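Long-range contact in Ent-copalyl diphosphate synthase (Streptomyces platensis, PDB 5BP8), which is a largely helical protein of the terpene cyclase family, with a region related to the C-terminal domain of squalene-hopene cyclases: residues L117-D123 with T162-L168. Numbering follows the deposited sequence.
Sequences LAGPVPD and TSPAPDL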
loop_
_atom_site.group_PDB
_atom_site.type_symbol
_atom_site.label_atom_id
_atom_site.label_comp_id
_atom_site.label_asym_id
_atom_site.label_seq_id
_atom_site.Cartn_x
_atom_site.Cartn_y
_atom_site.Cartn_z
ATOM N N LEU A 117 -19.194 10.098 6.666
ATOM C CA LEU A 117 -19.719 8.991 7.488
ATOM C C LEU A 117 -20.835 8.238 6.766
ATOM O O LEU A 117 -21.058 7.046 7.024
ATOM C CB LEU A 117 -20.188 9.480 8.844
ATOM C CG LEU A 117 -19.008 9.780 9.784
ATOM C CD1 LEU A 117 -19.546 10.618 10.912
ATOM C CD2 LEU A 117 -18.281 8.543 10.300
ATOM N N ALA A 118 -21.496 8.931 5.864
ATOM C CA ALA A 118 -22.620 8.385 5.110
ATOM C C ALA A 118 -22.269 7.977 3.697
ATOM O O ALA A 118 -23.149 7.455 2.979
ATOM C CB ALA A 118 -23.733 9.419 5.047
ATOM N N GLY A 119 -21.011 8.208 3.280
ATOM C CA GLY A 119 -20.588 7.997 1.880
ATOM C C GLY A 119 -20.022 6.605 1.716
ATOM O O GLY A 119 -20.135 5.772 2.638
ATOM N N PRO A 120 -19.403 6.337 0.551
ATOM C CA PRO A 120 -18.808 5.017 0.318
ATOM C C PRO A 120 -17.671 4.742 1.267
ATOM O O PRO A 120 -16.979 5.681 1.733
ATOM C CB PRO A 120 -18.294 5.073 -1.140
ATOM C CG PRO A 120 -18.581 6.434 -1.654
ATOM C CD PRO A 120 -19.150 7.287 -0.555
ATOM N N VAL A 121 -17.459 3.466 1.558
ATOM C CA VAL A 121 -16.348 3.070 2.400
ATOM C C VAL A 121 -15.518 2.094 1.577
ATOM O O VAL A 121 -15.913 0.952 1.393
ATOM C CB VAL A 121 -16.792 2.428 3.725
ATOM C CG1 VAL A 121 -15.565 2.014 4.551
ATOM C CG2 VAL A 121 -17.699 3.374 4.530
ATOM N N PRO A 122 -14.375 2.559 1.043
ATOM C CA PRO A 122 -13.531 1.628 0.316
ATOM C C PRO A 122 -12.940 0.559 1.211
ATOM O O PRO A 122 -12.791 0.742 2.435
ATOM C CB PRO A 122 -12.409 2.500 -0.257
ATOM C CG PRO A 122 -12.600 3.884 0.278
ATOM C CD PRO A 122 -13.928 3.960 0.949
ATOM N N ASP A 123 -12.594 -0.569 0.594
ATOM C CA ASP A 123 -12.072 -1.691 1.341
ATOM C C ASP A 123 -10.578 -1.551 1.554
ATOM O O ASP A 123 -9.763 -2.300 0.996
ATOM C CB ASP A 123 -12.446 -2.996 0.636
ATOM C CG ASP A 123 -13.939 -3.256 0.659
ATOM O OD1 ASP A 123 -14.586 -3.093 1.721
ATOM O OD2 ASP A 123 -14.473 -3.643 -0.394
ATOM N N THR A 162 -22.498 9.345 14.025
ATOM C CA THR A 162 -22.871 7.972 13.709
ATOM C C THR A 162 -22.665 7.706 12.224
ATOM O O THR A 162 -22.538 8.626 11.428
ATOM C CB THR A 162 -24.357 7.683 14.070
ATOM O OG1 THR A 162 -25.208 8.324 13.131
ATOM C CG2 THR A 162 -24.702 8.180 15.456
ATOM N N SER A 163 -22.664 6.437 11.859
ATOM C CA SER A 163 -22.548 6.048 10.485
ATOM C C SER A 163 -23.439 4.841 10.213
ATOM O O SER A 163 -23.475 3.909 11.014
ATOM C CB SER A 163 -21.108 5.662 10.160
ATOM O OG SER A 163 -21.013 5.116 8.840
ATOM N N PRO A 164 -24.119 4.844 9.070
ATOM C CA PRO A 164 -24.900 3.686 8.610
ATOM C C PRO A 164 -24.069 2.546 8.026
ATOM O O PRO A 164 -24.609 1.457 7.773
ATOM C CB PRO A 164 -25.809 4.287 7.548
ATOM C CG PRO A 164 -25.006 5.405 6.977
ATOM C CD PRO A 164 -24.237 5.983 8.145
ATOM N N ALA A 165 -22.770 2.774 7.821
ATOM C CA ALA A 165 -21.949 1.795 7.106
ATOM C C ALA A 165 -21.696 0.562 7.954
ATOM O O ALA A 165 -21.289 0.671 9.106
ATOM C CB ALA A 165 -20.640 2.412 6.670
ATOM N N PRO A 166 -21.952 -0.625 7.386
ATOM C CA PRO A 166 -21.703 -1.867 8.106
ATOM C C PRO A 166 -20.287 -1.968 8.654
ATOM O O PRO A 166 -20.101 -2.429 9.789
ATOM C CB PRO A 166 -21.934 -2.942 7.029
ATOM C CG PRO A 166 -22.956 -2.336 6.129
ATOM C CD PRO A 166 -22.625 -0.865 6.097
ATOM N N ASP A 167 -19.298 -1.495 7.889
ATOM C CA ASP A 167 -17.893 -1.559 8.347
ATOM C C ASP A 167 -17.635 -0.679 9.580
ATOM O O ASP A 167 -16.654 -0.884 10.314
ATOM C CB ASP A 167 -16.919 -1.135 7.232
ATOM C CG ASP A 167 -16.675 -2.225 6.191
ATOM O OD1 ASP A 167 -16.994 -3.408 6.443
ATOM O OD2 ASP A 167 -16.176 -1.878 5.108
ATOM N N LEU A 168 -18.496 0.298 9.831
ATOM C CA LEU A 168 -18.306 1.109 11.007
ATOM C C LEU A 168 -19.109 0.604 12.219
ATOM O O LEU A 168 -19.078 1.219 13.262
ATOM C CB LEU A 168 -18.597 2.582 10.701
ATOM C CG LEU A 168 -17.356 3.296 10.158
ATOM C CD1 LEU A 168 -16.952 2.752 8.796
ATOM C CD2 LEU A 168 -17.577 4.800 10.116
HETATM O O HOH W 1 -16.615 -1.399 2.593
#
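The side chain of S163 makes the one direct hydrogen bond between L117-D123 and T162-L168. Its chi1 is t, and OG donates to the backbone O of L117 at 2.7 Å. The same OG accepts from the backbone N of A165 at 3.1 Å, which forms an ST turn. One hydroxyl shapes its own loop and ties it to the other.

L117 is buried and points toward T162-L168. With chi1 m and chi2 t, its CD2 reaches CD2 of L168 at 3.8 Å. L168, at m and p, sets CD2 against L117 and CD1 near V121. Both leucines also rest on L72 of helix 72-86.

The contact is surface packing within one helical lobe of a two-lobed chain, consistent with the paired alpha-alpha barrels of class II terpene cyclases. It joins the loop after helix 98-116 to the loop before helix 171-179, and helix 127-144 connects the two.

V121, with chi1 t, extends the same apolar patch. Its CG2 meets A165 CB at 3.8 Å and L168 CD1 at 4.4 Å. P120 and P122 point away from T162-L168. A165 O accepts from L168 N at 2.9 Å, the i to i+3 bond of the 3-10 turn P166-L168.

D167 points toward L117-D123, and with chi1 m its OD2 comes within 4.0 Å of V121 CG1. The O of water 1 hydrogen-bonds to D167 OD2 at 2.6 Å and to V121 O at 2.7 Å, bridging the loops. D123 OD1 lies 3.9 Å from D167 OD2, a pair of like charges.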